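Long-range contacts in putative lipoprotein (Clostridium difficile, PDB 4EXR), which is of unknown function but is probably a membrane-attached lipoprotein whose two PepSY (peptidase propeptide and YPEB) repeats form one continuous sheet in a dimer: residues D71-M77 / E88-L94; Q28-Y34 / K61-T65; G68-N72 / L99-R104; V142-K146 / I158-S162; N22-M26 / I130-W134. The contacts are given in a common frame with arbitrary orientation. Residue numbers count along the deposited sequence, not the author numbering.

Interaction 1 of 5, residues D71-M77 / E88-L94; sequences DNNEYKM and EDKTEKL. With PO4 (phosphate ion), chain C; PO4 (phosphate ion), chain B.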
# COMPACT_ATOMS: atom_id res chain seq x y z
N ASP A 71 13.12 9.76 7.96
CA ASP A 71 12.66 10.44 9.18
C ASP A 71 11.14 10.57 9.25
O ASP A 71 10.58 10.78 10.33
CB ASP A 71 13.31 11.82 9.31
CG ASP A 71 14.81 11.74 9.56
OD1 ASP A 71 15.30 10.68 10.00
OD2 ASP A 71 15.50 12.76 9.32
N ASN A 72 10.47 10.44 8.10
CA ASN A 72 9.06 10.78 7.95
C ASN A 72 8.15 9.66 7.47
O ASN A 72 6.99 9.60 7.86
CB ASN A 72 8.93 11.96 6.98
CG ASN A 72 9.62 13.21 7.50
OD1 ASN A 72 10.41 13.83 6.79
ND2 ASN A 72 9.32 13.57 8.74
N ASN A 73 8.69 8.79 6.61
CA ASN A 73 7.90 7.78 5.92
C ASN A 73 8.48 6.38 6.04
O ASN A 73 9.68 6.22 6.29
CB ASN A 73 7.84 8.08 4.41
CG ASN A 73 7.12 9.38 4.10
OD1 ASN A 73 6.08 9.68 4.67
ND2 ASN A 73 7.68 10.15 3.17
N GLU A 74 7.63 5.38 5.87
CA GLU A 74 8.08 4.04 5.55
C GLU A 74 7.81 3.78 4.08
O GLU A 74 6.84 4.29 3.51
CB GLU A 74 7.40 2.98 6.41
CG GLU A 74 5.90 3.09 6.51
CD GLU A 74 5.32 2.09 7.49
OE1 GLU A 74 5.90 0.99 7.60
OE2 GLU A 74 4.31 2.40 8.15
N TYR A 75 8.67 2.98 3.48
CA TYR A 75 8.61 2.71 2.04
C TYR A 75 8.67 1.21 1.86
O TYR A 75 9.41 0.52 2.56
CB TYR A 75 9.82 3.31 1.33
CG TYR A 75 9.96 4.79 1.51
CD1 TYR A 75 9.17 5.67 0.78
CD2 TYR A 75 10.89 5.33 2.40
CE1 TYR A 75 9.29 7.05 0.94
CE2 TYR A 75 11.03 6.69 2.55
CZ TYR A 75 10.23 7.54 1.82
OH TYR A 75 10.36 8.90 1.98
N LYS A 76 7.87 0.70 0.93
CA LYS A 76 7.88 -0.73 0.66
C LYS A 76 7.82 -0.96 -0.84
O LYS A 76 6.98 -0.40 -1.54
CB LYS A 76 6.72 -1.45 1.35
CG LYS A 76 6.70 -2.95 1.04
CD LYS A 76 5.67 -3.69 1.87
CE LYS A 76 4.26 -3.32 1.47
NZ LYS A 76 3.27 -4.19 2.17
N MSE A 77 8.77 -1.75 -1.33
CA MSE A 77 8.77 -2.07 -2.75
C MSE A 77 8.73 -3.57 -2.92
O MSE A 77 9.37 -4.31 -2.17
CB MSE A 77 10.01 -1.52 -3.45
CG MSE A 77 10.06 -0.00 -3.54
SE MSE A 77 11.47 0.59 -4.72
CE MSE A 77 10.74 0.01 -6.42
N GLU A 88 4.94 -3.41 -6.59
CA GLU A 88 4.35 -2.48 -5.63
C GLU A 88 5.39 -1.45 -5.24
O GLU A 88 6.57 -1.76 -5.11
CB GLU A 88 3.82 -3.21 -4.39
CG GLU A 88 3.16 -2.25 -3.39
CD GLU A 88 2.62 -2.92 -2.14
OE1 GLU A 88 2.87 -4.12 -1.92
OE2 GLU A 88 1.94 -2.22 -1.35
N ASP A 89 4.94 -0.20 -5.06
CA ASP A 89 5.80 0.86 -4.55
C ASP A 89 4.91 1.70 -3.64
O ASP A 89 4.04 2.44 -4.12
CB ASP A 89 6.36 1.68 -5.72
CG ASP A 89 7.32 2.77 -5.27
OD1 ASP A 89 7.40 3.09 -4.06
OD2 ASP A 89 8.00 3.34 -6.16
N LYS A 90 5.12 1.58 -2.34
CA LYS A 90 4.20 2.17 -1.37
C LYS A 90 4.96 3.06 -0.38
O LYS A 90 5.96 2.64 0.20
CB LYS A 90 3.47 1.06 -0.62
CG LYS A 90 2.46 1.53 0.40
CD LYS A 90 1.99 0.34 1.21
CE LYS A 90 0.80 0.67 2.07
NZ LYS A 90 0.54 -0.45 3.03
N THR A 91 4.47 4.29 -0.22
CA THR A 91 4.97 5.21 0.79
C THR A 91 3.84 5.45 1.79
O THR A 91 2.70 5.65 1.37
CB THR A 91 5.32 6.57 0.16
OG1 THR A 91 6.28 6.39 -0.89
CG2 THR A 91 5.87 7.55 1.21
N GLU A 92 4.14 5.43 3.08
CA GLU A 92 3.16 5.79 4.11
C GLU A 92 3.84 6.64 5.17
O GLU A 92 4.96 6.35 5.56
CB GLU A 92 2.61 4.55 4.82
CG GLU A 92 1.48 3.81 4.17
CD GLU A 92 0.96 2.69 5.06
OE1 GLU A 92 1.58 1.60 5.06
OE2 GLU A 92 -0.05 2.90 5.77
N LYS A 93 3.14 7.65 5.65
CA LYS A 93 3.64 8.45 6.77
C LYS A 93 3.88 7.55 7.99
O LYS A 93 3.07 6.68 8.29
CB LYS A 93 2.61 9.53 7.11
CG LYS A 93 3.09 10.56 8.10
CD LYS A 93 3.61 11.79 7.38
CE LYS A 93 3.07 13.06 8.02
NZ LYS A 93 3.41 13.14 9.46
N LEU A 94 5.01 7.73 8.68
CA LEU A 94 5.31 6.95 9.87
C LEU A 94 4.37 7.35 11.01
O LEU A 94 3.93 8.50 11.07
CB LEU A 94 6.76 7.18 10.34
CG LEU A 94 7.92 6.60 9.52
CD1 LEU A 94 9.25 7.17 10.02
CD2 LEU A 94 7.94 5.08 9.56
P PO4 C . -0.27 -3.86 1.16
O1 PO4 C . -0.37 -5.29 1.65
O2 PO4 C . -1.04 -3.72 -0.13
O3 PO4 C . -0.82 -2.92 2.20
O4 PO4 C . 1.17 -3.54 0.90
P PO4 B . -3.37 -0.28 2.21
O1 PO4 B . -4.65 -0.43 2.99
O2 PO4 B . -2.23 -0.01 3.15
O3 PO4 B . -3.11 -1.54 1.42
O4 PO4 B . -3.51 0.88 1.27
O HOH W 1 2.76 4.15 8.91
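Strands 73-77 and 88-93 run antiparallel, their axes 4.6 Å apart at closest approach. The hydrogen-bonded pairs are Glu74-Glu92 (Glu74 N to Glu92 O 2.9 Å, Glu92 N to Glu74 O 3.0 Å) and Lys76-Lys90 (Lys76 N to Lys90 O and Lys90 N to Lys76 O, both 2.8 Å); Leu94 N to Asn72 O, 2.8 Å, lies just beyond the ladder. The face bearing Glu74, Lys76, Lys90 and Glu92 is charged. Lys90, t at all four chi angles, extends NZ to Glu92 OE1 (3.1 Å, a salt bridge), O3 of the chain C phosphate (2.9 Å) and O2 of the chain B phosphate (2.8 Å). Lys76, with chi3 in p, places NZ 2.5 Å from O4 of the chain C ion; Lys76 and Lys90 of the second subunit also bind phosphate here, probably from the crystallisation liquor. Glu74 takes the p rotamer, and water 1 joins its OE2 (2.5 Å) to Lys93 O (2.6 Å). On the other face Tyr75, in m, sets its ring edge against Thr91, CD1 to OG1 3.4 Å, and sends its hydroxyl to Asp70. Selenomethionine Met77, also m, packs beside Asp89, whose carboxylate is bonded to Tyr45, and reaches helix 34-44. Residues 88-92 pair antiparallel with a strand of the second subunit: a beta hairpin whose outer strand carries the PepSY-domain sheet across the dimer interface.

Interaction 2 of 5, residues Q28-Y34 / K61-T65; sequences QDFKVPY and KFVYT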
# COMPACT_ATOMS: atom_id res chain seq x y z
N GLN A 28 15.88 -22.95 -7.39
CA GLN A 28 15.55 -21.87 -8.32
C GLN A 28 16.79 -21.08 -8.68
O GLN A 28 17.74 -21.00 -7.90
CB GLN A 28 14.50 -20.92 -7.70
CG GLN A 28 13.13 -21.54 -7.49
CD GLN A 28 12.41 -21.84 -8.79
OE1 GLN A 28 12.53 -21.10 -9.77
NE2 GLN A 28 11.64 -22.92 -8.79
N ASP A 29 16.79 -20.49 -9.87
CA ASP A 29 17.76 -19.45 -10.18
C ASP A 29 17.03 -18.12 -10.31
O ASP A 29 16.04 -18.03 -11.03
CB ASP A 29 18.53 -19.73 -11.47
CG ASP A 29 19.36 -18.53 -11.92
OD1 ASP A 29 20.51 -18.39 -11.43
OD2 ASP A 29 18.87 -17.72 -12.74
N PHE A 30 17.51 -17.10 -9.61
CA PHE A 30 16.86 -15.81 -9.70
C PHE A 30 17.70 -14.89 -10.56
O PHE A 30 18.86 -14.61 -10.25
CB PHE A 30 16.61 -15.24 -8.29
CG PHE A 30 15.84 -16.18 -7.41
CD1 PHE A 30 14.48 -16.39 -7.63
CD2 PHE A 30 16.48 -16.92 -6.43
CE1 PHE A 30 13.77 -17.29 -6.85
CE2 PHE A 30 15.78 -17.84 -5.65
CZ PHE A 30 14.42 -18.01 -5.86
N LYS A 31 17.12 -14.45 -11.67
CA LYS A 31 17.84 -13.60 -12.60
C LYS A 31 18.25 -12.27 -11.98
O LYS A 31 19.25 -11.68 -12.38
CB LYS A 31 17.01 -13.37 -13.86
CG LYS A 31 16.70 -14.67 -14.61
CD LYS A 31 16.15 -14.38 -15.97
CE LYS A 31 15.73 -15.66 -16.67
NZ LYS A 31 16.86 -16.60 -16.93
N VAL A 32 17.48 -11.82 -11.00
CA VAL A 32 17.77 -10.58 -10.28
C VAL A 32 18.36 -10.95 -8.93
O VAL A 32 17.70 -11.56 -8.10
CB VAL A 32 16.49 -9.74 -10.07
CG1 VAL A 32 16.80 -8.42 -9.34
CG2 VAL A 32 15.80 -9.48 -11.40
N PRO A 33 19.64 -10.60 -8.72
CA PRO A 33 20.24 -10.91 -7.42
C PRO A 33 19.70 -9.97 -6.33
O PRO A 33 19.19 -8.88 -6.64
CB PRO A 33 21.73 -10.70 -7.66
CG PRO A 33 21.79 -9.69 -8.74
CD PRO A 33 20.58 -9.92 -9.62
N TYR A 34 19.78 -10.38 -5.07
CA TYR A 34 19.19 -9.57 -4.00
C TYR A 34 19.80 -8.18 -3.94
O TYR A 34 19.14 -7.22 -3.55
CB TYR A 34 19.27 -10.29 -2.65
CG TYR A 34 20.58 -10.09 -1.94
CD1 TYR A 34 21.71 -10.84 -2.27
CD2 TYR A 34 20.70 -9.14 -0.93
CE1 TYR A 34 22.91 -10.65 -1.61
CE2 TYR A 34 21.89 -8.93 -0.27
CZ TYR A 34 22.99 -9.68 -0.61
OH TYR A 34 24.17 -9.47 0.05
N LYS A 61 5.13 -16.13 -9.32
CA LYS A 61 6.26 -15.22 -9.33
C LYS A 61 7.10 -15.40 -8.07
O LYS A 61 6.58 -15.80 -7.02
CB LYS A 61 5.77 -13.77 -9.35
CG LYS A 61 5.12 -13.28 -10.63
CD LYS A 61 4.47 -11.92 -10.38
CE LYS A 61 4.09 -11.20 -11.67
NZ LYS A 61 5.25 -10.42 -12.22
N PHE A 62 8.39 -15.11 -8.15
CA PHE A 62 9.18 -14.94 -6.95
C PHE A 62 9.42 -13.45 -6.79
O PHE A 62 9.69 -12.74 -7.76
CB PHE A 62 10.48 -15.73 -7.00
CG PHE A 62 10.26 -17.22 -7.08
CD1 PHE A 62 10.07 -17.84 -8.30
CD2 PHE A 62 10.18 -17.98 -5.92
CE1 PHE A 62 9.84 -19.20 -8.38
CE2 PHE A 62 9.95 -19.36 -6.00
CZ PHE A 62 9.77 -19.96 -7.22
N VAL A 63 9.28 -12.99 -5.56
CA VAL A 63 9.17 -11.56 -5.31
C VAL A 63 10.06 -11.16 -4.14
O VAL A 63 9.97 -11.74 -3.06
CB VAL A 63 7.69 -11.19 -5.00
CG1 VAL A 63 7.55 -9.71 -4.65
CG2 VAL A 63 6.78 -11.55 -6.20
N TYR A 64 10.92 -10.17 -4.38
CA TYR A 64 11.64 -9.49 -3.32
C TYR A 64 10.75 -8.43 -2.72
O TYR A 64 10.12 -7.66 -3.46
CB TYR A 64 12.88 -8.77 -3.87
CG TYR A 64 14.01 -9.67 -4.32
CD1 TYR A 64 14.79 -10.36 -3.40
CD2 TYR A 64 14.32 -9.78 -5.67
CE1 TYR A 64 15.84 -11.18 -3.82
CE2 TYR A 64 15.36 -10.58 -6.11
CZ TYR A 64 16.11 -11.28 -5.19
OH TYR A 64 17.15 -12.07 -5.64
N THR A 65 10.70 -8.36 -1.40
CA THR A 65 10.05 -7.23 -0.74
C THR A 65 11.15 -6.50 0.00
O THR A 65 11.87 -7.11 0.78
CB THR A 65 8.95 -7.71 0.24
OG1 THR A 65 7.97 -8.47 -0.48
CG2 THR A 65 8.25 -6.51 0.95
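Strand 61-65 meets the loop 28-34 through two aromatic side chains, Phe62 and Tyr64, both of which point toward it and both of which are buried. Phe62 comes first. The edge of the Phe30 ring faces its ring in a T-shaped stack, with centroids 5.3 Å apart, planes at 69° and Phe30 CE1 only 3.5 Å from Phe62 CG. Gln28 flanks the same ring, its OE1 3.6 Å from Phe62 CE1. Two residues on, Tyr64 crosses the gap with its whole side chain to donate a short hydrogen bond from OH to Val32 O, 2.6 Å. Along the way its ring packs against Val32 (CG1 to Tyr64 CE2 4.1 Å) and Tyr34 (CB to Tyr64 CE1 3.7 Å). The bond thus fixes the loop just before Pro33, the N-cap of the following helix, whose first residue is Tyr34. The contact therefore lies where helix 34-44 begins over the sheet of the first PepSY repeat: Phe30 and Tyr34 also touch strand 49-58, Val32 is hydrogen-bonded through its backbone to Ala81 beyond strand 73-80, and Leu25 covers both Phe30 and Phe62.

Interaction 3 of 5, residues G68-N72 / L99-R104; sequences GVDDN and LNGVAR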
# COMPACT_ATOMS: atom_id res chain seq x y z
N GLY A 68 11.96 0.06 3.91
CA GLY A 68 12.89 0.98 4.52
C GLY A 68 12.15 2.17 5.09
O GLY A 68 10.94 2.29 4.92
N VAL A 69 12.89 3.04 5.76
CA VAL A 69 12.31 4.21 6.40
C VAL A 69 13.25 5.39 6.28
O VAL A 69 14.48 5.22 6.15
CB VAL A 69 12.05 3.97 7.92
CG1 VAL A 69 11.07 2.80 8.13
CG2 VAL A 69 13.36 3.72 8.68
N ASP A 70 12.69 6.59 6.32
CA ASP A 70 13.49 7.78 6.57
C ASP A 70 12.95 8.46 7.83
O ASP A 70 12.40 7.78 8.71
CB ASP A 70 13.61 8.70 5.34
CG ASP A 70 12.26 9.22 4.80
OD1 ASP A 70 11.25 9.24 5.51
OD2 ASP A 70 12.24 9.64 3.63
N ASP A 71 13.12 9.76 7.96
CA ASP A 71 12.66 10.44 9.18
C ASP A 71 11.14 10.57 9.25
O ASP A 71 10.58 10.78 10.33
CB ASP A 71 13.31 11.82 9.31
CG ASP A 71 14.81 11.74 9.56
OD1 ASP A 71 15.30 10.68 10.00
OD2 ASP A 71 15.50 12.76 9.32
N ASN A 72 10.47 10.44 8.10
CA ASN A 72 9.06 10.78 7.95
C ASN A 72 8.15 9.66 7.47
O ASN A 72 6.99 9.60 7.86
CB ASN A 72 8.93 11.96 6.98
CG ASN A 72 9.62 13.21 7.50
OD1 ASN A 72 10.41 13.83 6.79
ND2 ASN A 72 9.32 13.57 8.74
N LEU A 99 8.74 8.69 14.18
CA LEU A 99 9.25 9.83 13.42
C LEU A 99 10.61 10.33 13.91
O LEU A 99 11.09 9.92 14.96
CB LEU A 99 8.26 11.00 13.47
CG LEU A 99 6.88 10.86 12.84
CD1 LEU A 99 6.01 12.04 13.25
CD2 LEU A 99 6.99 10.78 11.32
N ASN A 100 11.20 11.23 13.12
CA ASN A 100 12.45 11.91 13.46
C ASN A 100 13.64 10.98 13.66
O ASN A 100 14.53 11.26 14.46
CB ASN A 100 12.25 12.82 14.68
CG ASN A 100 13.23 13.97 14.72
OD1 ASN A 100 13.69 14.45 13.68
ND2 ASN A 100 13.56 14.43 15.91
N GLY A 101 13.66 9.87 12.91
CA GLY A 101 14.79 8.97 12.92
C GLY A 101 14.67 7.78 13.83
O GLY A 101 15.54 6.91 13.82
N VAL A 102 13.61 7.71 14.63
CA VAL A 102 13.47 6.56 15.53
C VAL A 102 13.30 5.24 14.75
O VAL A 102 13.87 4.20 15.11
CB VAL A 102 12.31 6.75 16.54
CG1 VAL A 102 11.91 5.42 17.15
CG2 VAL A 102 12.73 7.74 17.65
N ALA A 103 12.51 5.28 13.67
CA ALA A 103 12.33 4.07 12.84
C ALA A 103 13.65 3.57 12.24
O ALA A 103 13.82 2.38 12.00
CB ALA A 103 11.31 4.33 11.72
N ARG A 104 14.57 4.50 12.00
CA ARG A 104 15.85 4.17 11.39
C ARG A 104 16.70 3.24 12.24
O ARG A 104 17.66 2.65 11.73
CB ARG A 104 16.65 5.43 11.11
CG ARG A 104 16.05 6.37 10.11
CD ARG A 104 17.10 7.41 9.82
NE ARG A 104 16.67 8.48 8.92
CZ ARG A 104 16.87 8.47 7.62
NH1 ARG A 104 17.46 7.42 7.04
NH2 ARG A 104 16.47 9.49 6.89
O HOH W 2 12.30 7.68 11.47
O HOH W 3 14.26 11.84 6.13
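A salt bridge leads this contact: Arg104 NE donates to Asp71 OD1 at 2.8 Å in an almost straight hydrogen bond (178°). The rest of the guanidinium is also engaged, NH1 with Asp49 and NH2 with Asp47, and one of its faces lies over Asp70 CA and Val69 O. The second direct bond is between backbones, Asn100 N to Asp71 O, 2.9 Å. Two waters add to these. Water 2 donates to Asp70 O (2.8 Å) and lies close to Gly101 N (3.0 Å) and Ala103 N (3.3 Å), which it accepts from weakly; water 3 takes a hydrogen bond from Asp71 N (3.0 Å) and a weak one from Arg104 NH2 (3.3 Å). Two turns shape the facing loops. Residues 70-72 make an Asx turn, Asn72 N donating to Asp70 OD1 at 3.0 Å, in the connection of the hairpin formed by strands 61-69 and 73-80; the other carboxylate oxygen of Asp70 is bonded to Tyr75. Facing it, Leu99 to Val102 form a type I' beta turn in the connection from strand 86-93 to helix 116-126, with Gly101 at phi 96°, where a CB would jam against the preceding carbonyl. Packing lies further out: Val69 CG2 meets Ala103 CB at 3.7 Å and Arg104 CG at 4.0 Å, and Leu99 CD2 rests 3.7 Å from Asn72 O. Leu94 touches Val69, Leu99 and Ala103.

Interaction 4 of 5, residues V142-K146 / I158-S162; sequences VTFYK and IKVDS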
# COMPACT_ATOMS: atom_id res chain seq x y z
N VAL A 142 22.26 -7.57 15.82
CA VAL A 142 22.74 -8.65 14.98
C VAL A 142 21.83 -8.72 13.76
O VAL A 142 20.64 -8.89 13.90
CB VAL A 142 22.66 -10.02 15.70
CG1 VAL A 142 23.15 -11.14 14.78
CG2 VAL A 142 23.47 -10.00 16.99
N THR A 143 22.41 -8.56 12.57
CA THR A 143 21.65 -8.75 11.33
C THR A 143 21.79 -10.21 10.93
O THR A 143 22.90 -10.72 10.77
CB THR A 143 22.12 -7.81 10.21
OG1 THR A 143 21.91 -6.46 10.62
CG2 THR A 143 21.36 -8.08 8.89
N PHE A 144 20.66 -10.89 10.78
CA PHE A 144 20.69 -12.30 10.48
C PHE A 144 19.79 -12.63 9.29
O PHE A 144 18.83 -11.91 9.00
CB PHE A 144 20.26 -13.11 11.71
CG PHE A 144 18.93 -12.68 12.29
CD1 PHE A 144 17.74 -13.18 11.79
CD2 PHE A 144 18.88 -11.75 13.32
CE1 PHE A 144 16.53 -12.76 12.30
CE2 PHE A 144 17.68 -11.34 13.84
CZ PHE A 144 16.49 -11.85 13.34
N TYR A 145 20.13 -13.71 8.59
CA TYR A 145 19.19 -14.31 7.66
C TYR A 145 18.24 -15.16 8.48
O TYR A 145 18.65 -15.85 9.42
CB TYR A 145 19.91 -15.21 6.66
CG TYR A 145 20.56 -14.49 5.49
CD1 TYR A 145 19.82 -14.13 4.37
CD2 TYR A 145 21.92 -14.22 5.50
CE1 TYR A 145 20.41 -13.48 3.30
CE2 TYR A 145 22.53 -13.58 4.42
CZ TYR A 145 21.77 -13.22 3.33
OH TYR A 145 22.36 -12.58 2.27
N LYS A 146 16.96 -15.12 8.15
CA LYS A 146 15.98 -16.00 8.76
C LYS A 146 15.47 -16.89 7.63
O LYS A 146 14.82 -16.42 6.71
CB LYS A 146 14.84 -15.19 9.33
CG LYS A 146 13.73 -16.00 9.99
CD LYS A 146 12.60 -15.06 10.37
CE LYS A 146 11.56 -15.72 11.24
NZ LYS A 146 10.52 -14.74 11.67
N ILE A 158 15.13 -20.79 10.84
CA ILE A 158 16.52 -20.89 11.24
C ILE A 158 17.14 -19.51 11.07
O ILE A 158 17.10 -18.94 9.98
CB ILE A 158 17.30 -21.86 10.33
CG1 ILE A 158 16.53 -23.17 10.10
CG2 ILE A 158 18.71 -22.10 10.89
CD1 ILE A 158 16.41 -24.03 11.33
N LYS A 159 17.72 -18.98 12.14
CA LYS A 159 18.40 -17.69 12.05
C LYS A 159 19.90 -17.89 11.95
O LYS A 159 20.50 -18.59 12.77
CB LYS A 159 18.02 -16.80 13.23
CG LYS A 159 16.52 -16.55 13.29
CD LYS A 159 16.09 -15.64 14.42
CE LYS A 159 14.59 -15.36 14.33
NZ LYS A 159 14.10 -14.53 15.45
N VAL A 160 20.49 -17.30 10.91
CA VAL A 160 21.92 -17.44 10.64
C VAL A 160 22.58 -16.06 10.65
O VAL A 160 22.14 -15.16 9.93
CB VAL A 160 22.14 -18.07 9.25
CG1 VAL A 160 23.62 -18.17 8.92
CG2 VAL A 160 21.45 -19.45 9.15
N ASP A 161 23.63 -15.88 11.47
CA ASP A 161 24.41 -14.63 11.46
C ASP A 161 24.88 -14.31 10.04
O ASP A 161 25.52 -15.13 9.38
CB ASP A 161 25.63 -14.74 12.39
CG ASP A 161 26.36 -13.41 12.54
OD1 ASP A 161 26.97 -12.94 11.55
OD2 ASP A 161 26.33 -12.84 13.65
N SER A 162 24.55 -13.11 9.57
CA SER A 162 24.74 -12.77 8.15
C SER A 162 26.22 -12.62 7.77
O SER A 162 26.57 -12.66 6.58
CB SER A 162 23.97 -11.50 7.80
OG SER A 162 24.48 -10.41 8.54
O HOH W 4 11.21 -12.98 14.25
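Val142 opens strand 142-146 at the edge of the contact, its CG1 3.8 Å from Asp161 OD2; the Asp161 carboxylate accepts from the backbone N of Lys163 and Lys164. Thr143 O then accepts twice from Ser162, from N at 3.1 Å and from OG at 2.8 Å, the serine in its p rotamer turning back onto the strand; Thr143 OG1 is bonded to Asp109. Phe144 receives the Lys159 side chain on its ring in an off-centre CH-pi contact, with CD 4.1 Å from the centroid. The two strands form an antiparallel hairpin of the second PepSY repeat, crossing here at 135°, with Tyr145-Val160 as the hydrogen-bonded pair: Tyr145 N to Val160 O and Val160 N to Tyr145 O are both 2.8 Å. Both of these side chains face helix 116-126, and Tyr145 OH bonds to Met114. Lys146 lies beside Lys159 on the other face, in a non-hydrogen-bonded pair. Water 4 accepts from Lys146 NZ (3.2 Å) and, weakly, from Lys159 NZ (3.5 Å).

Interaction 5 of 5, residues N22-M26 / I130-W134; sequences NENLM and IVKEW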
# COMPACT_ATOMS: atom_id res chain seq x y z
N ASN A 22 7.76 -24.98 -8.97
CA ASN A 22 8.27 -25.56 -7.74
C ASN A 22 8.50 -24.51 -6.65
O ASN A 22 8.75 -23.34 -6.95
CB ASN A 22 9.55 -26.35 -7.99
CG ASN A 22 10.00 -27.15 -6.78
OD1 ASN A 22 9.18 -27.78 -6.11
ND2 ASN A 22 11.29 -27.11 -6.49
N GLU A 23 8.44 -24.94 -5.40
CA GLU A 23 8.46 -24.02 -4.26
C GLU A 23 9.80 -24.01 -3.52
O GLU A 23 9.98 -23.25 -2.58
CB GLU A 23 7.33 -24.38 -3.30
CG GLU A 23 6.18 -25.12 -3.99
CD GLU A 23 5.03 -25.43 -3.05
OE1 GLU A 23 5.05 -24.95 -1.90
OE2 GLU A 23 4.10 -26.15 -3.47
N ASN A 24 10.73 -24.86 -3.94
CA ASN A 24 12.05 -24.90 -3.30
C ASN A 24 12.92 -23.76 -3.80
O ASN A 24 13.33 -23.75 -4.96
CB ASN A 24 12.73 -26.25 -3.56
CG ASN A 24 13.85 -26.54 -2.58
OD1 ASN A 24 14.35 -25.65 -1.88
ND2 ASN A 24 14.25 -27.80 -2.51
N LEU A 25 13.20 -22.79 -2.93
CA LEU A 25 14.05 -21.66 -3.31
C LEU A 25 15.46 -22.12 -3.66
O LEU A 25 16.16 -21.47 -4.43
CB LEU A 25 14.12 -20.61 -2.20
CG LEU A 25 12.89 -19.77 -1.88
CD1 LEU A 25 13.28 -18.59 -0.98
CD2 LEU A 25 12.22 -19.28 -3.16
N MSE A 26 15.86 -23.25 -3.09
CA MSE A 26 17.19 -23.80 -3.33
C MSE A 26 17.34 -24.37 -4.74
O MSE A 26 18.46 -24.51 -5.25
CB MSE A 26 17.53 -24.87 -2.29
CG MSE A 26 18.06 -24.30 -1.00
SE MSE A 26 19.88 -23.62 -1.26
CE MSE A 26 20.84 -25.30 -0.97
N ILE A 130 12.70 -28.29 2.84
CA ILE A 130 12.57 -27.42 1.69
C ILE A 130 12.51 -25.95 2.12
O ILE A 130 11.70 -25.59 2.97
CB ILE A 130 11.27 -27.73 0.92
CG1 ILE A 130 11.24 -29.21 0.48
CG2 ILE A 130 11.12 -26.81 -0.27
CD1 ILE A 130 12.41 -29.62 -0.38
N VAL A 131 13.37 -25.12 1.53
CA VAL A 131 13.40 -23.69 1.84
C VAL A 131 12.28 -22.97 1.09
O VAL A 131 12.24 -22.99 -0.14
CB VAL A 131 14.75 -23.05 1.46
CG1 VAL A 131 14.72 -21.54 1.73
CG2 VAL A 131 15.91 -23.70 2.23
N LYS A 132 11.38 -22.33 1.83
CA LYS A 132 10.22 -21.67 1.26
C LYS A 132 10.39 -20.16 1.15
O LYS A 132 9.83 -19.53 0.26
CB LYS A 132 8.98 -21.94 2.11
CG LYS A 132 8.60 -23.40 2.22
CD LYS A 132 8.06 -23.94 0.91
CE LYS A 132 7.64 -25.40 1.05
NZ LYS A 132 6.96 -25.89 -0.17
N GLU A 133 11.14 -19.58 2.09
CA GLU A 133 11.32 -18.14 2.15
C GLU A 133 12.62 -17.82 2.87
O GLU A 133 13.12 -18.63 3.65
CB GLU A 133 10.15 -17.48 2.90
CG GLU A 133 10.19 -15.94 2.89
CD GLU A 133 9.44 -15.32 4.05
OE1 GLU A 133 8.35 -15.82 4.39
OE2 GLU A 133 9.94 -14.32 4.63
N TRP A 134 13.19 -16.65 2.57
CA TRP A 134 14.26 -16.14 3.40
C TRP A 134 14.04 -14.65 3.60
O TRP A 134 13.39 -13.99 2.79
CB TRP A 134 15.67 -16.44 2.86
CG TRP A 134 16.06 -15.80 1.55
CD1 TRP A 134 16.15 -16.43 0.32
CD2 TRP A 134 16.46 -14.44 1.34
NE1 TRP A 134 16.57 -15.53 -0.62
CE2 TRP A 134 16.76 -14.31 -0.04
CE3 TRP A 134 16.59 -13.32 2.17
CZ2 TRP A 134 17.17 -13.10 -0.59
CZ3 TRP A 134 17.00 -12.13 1.62
CH2 TRP A 134 17.29 -12.03 0.25
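Leu25 fills the apolar centre. It points toward strand 130-134, with CB 4.1 Å from Val131 CG1, and its CD1 reaches both Glu133 CA (3.7 Å) and Trp134 CD1 (3.8 Å). Selenomethionine Met26 adds CG at 3.9 Å from Val131 CG2 before the end of its side chain leads away. The backbone secures this packing: Leu25 N donates to Val131 O at 3.0 Å, nearly straight at 175°. Beside it Asn24 forms an Asx turn, OD1 accepting from Met26 N at 3.1 Å, at the start of a 3-10 segment, while its ND2 lies 3.4 Å from Ile130 CD1. At the polar edge, Lys132 NZ makes a salt bridge with Glu23 OE1, 2.7 Å. The first ordered residues thus lie across the start of strand 130-139, between the two repeats: Leu25 also touches Phe62 of strand 61-69, Met26 packs on helix 116-126, and Trp134 bonds through its backbone to strand 49-58.

All five contacts reach one antiparallel eight-stranded sheet, in which strands 49-58 and 130-139 join the two PepSY repeats. Interactions 1, 2 and 3 involve the first repeat; interaction 4 lies in the second, and its centre is about 25 Å from that of interaction 1, on the opposite side of the chain's centre. Interactions 1 and 3 share Asp71 and Asn72, with centres about 10 Å apart; interaction 2 uses the other end of strand 61-69. Along the chain, interaction 5 encloses interactions 1, 2 and 3, and interaction 4 follows. Leu25 of interaction 5 touches Phe30 and Phe62 of interaction 2, so the first ordered residues bridge both repeats.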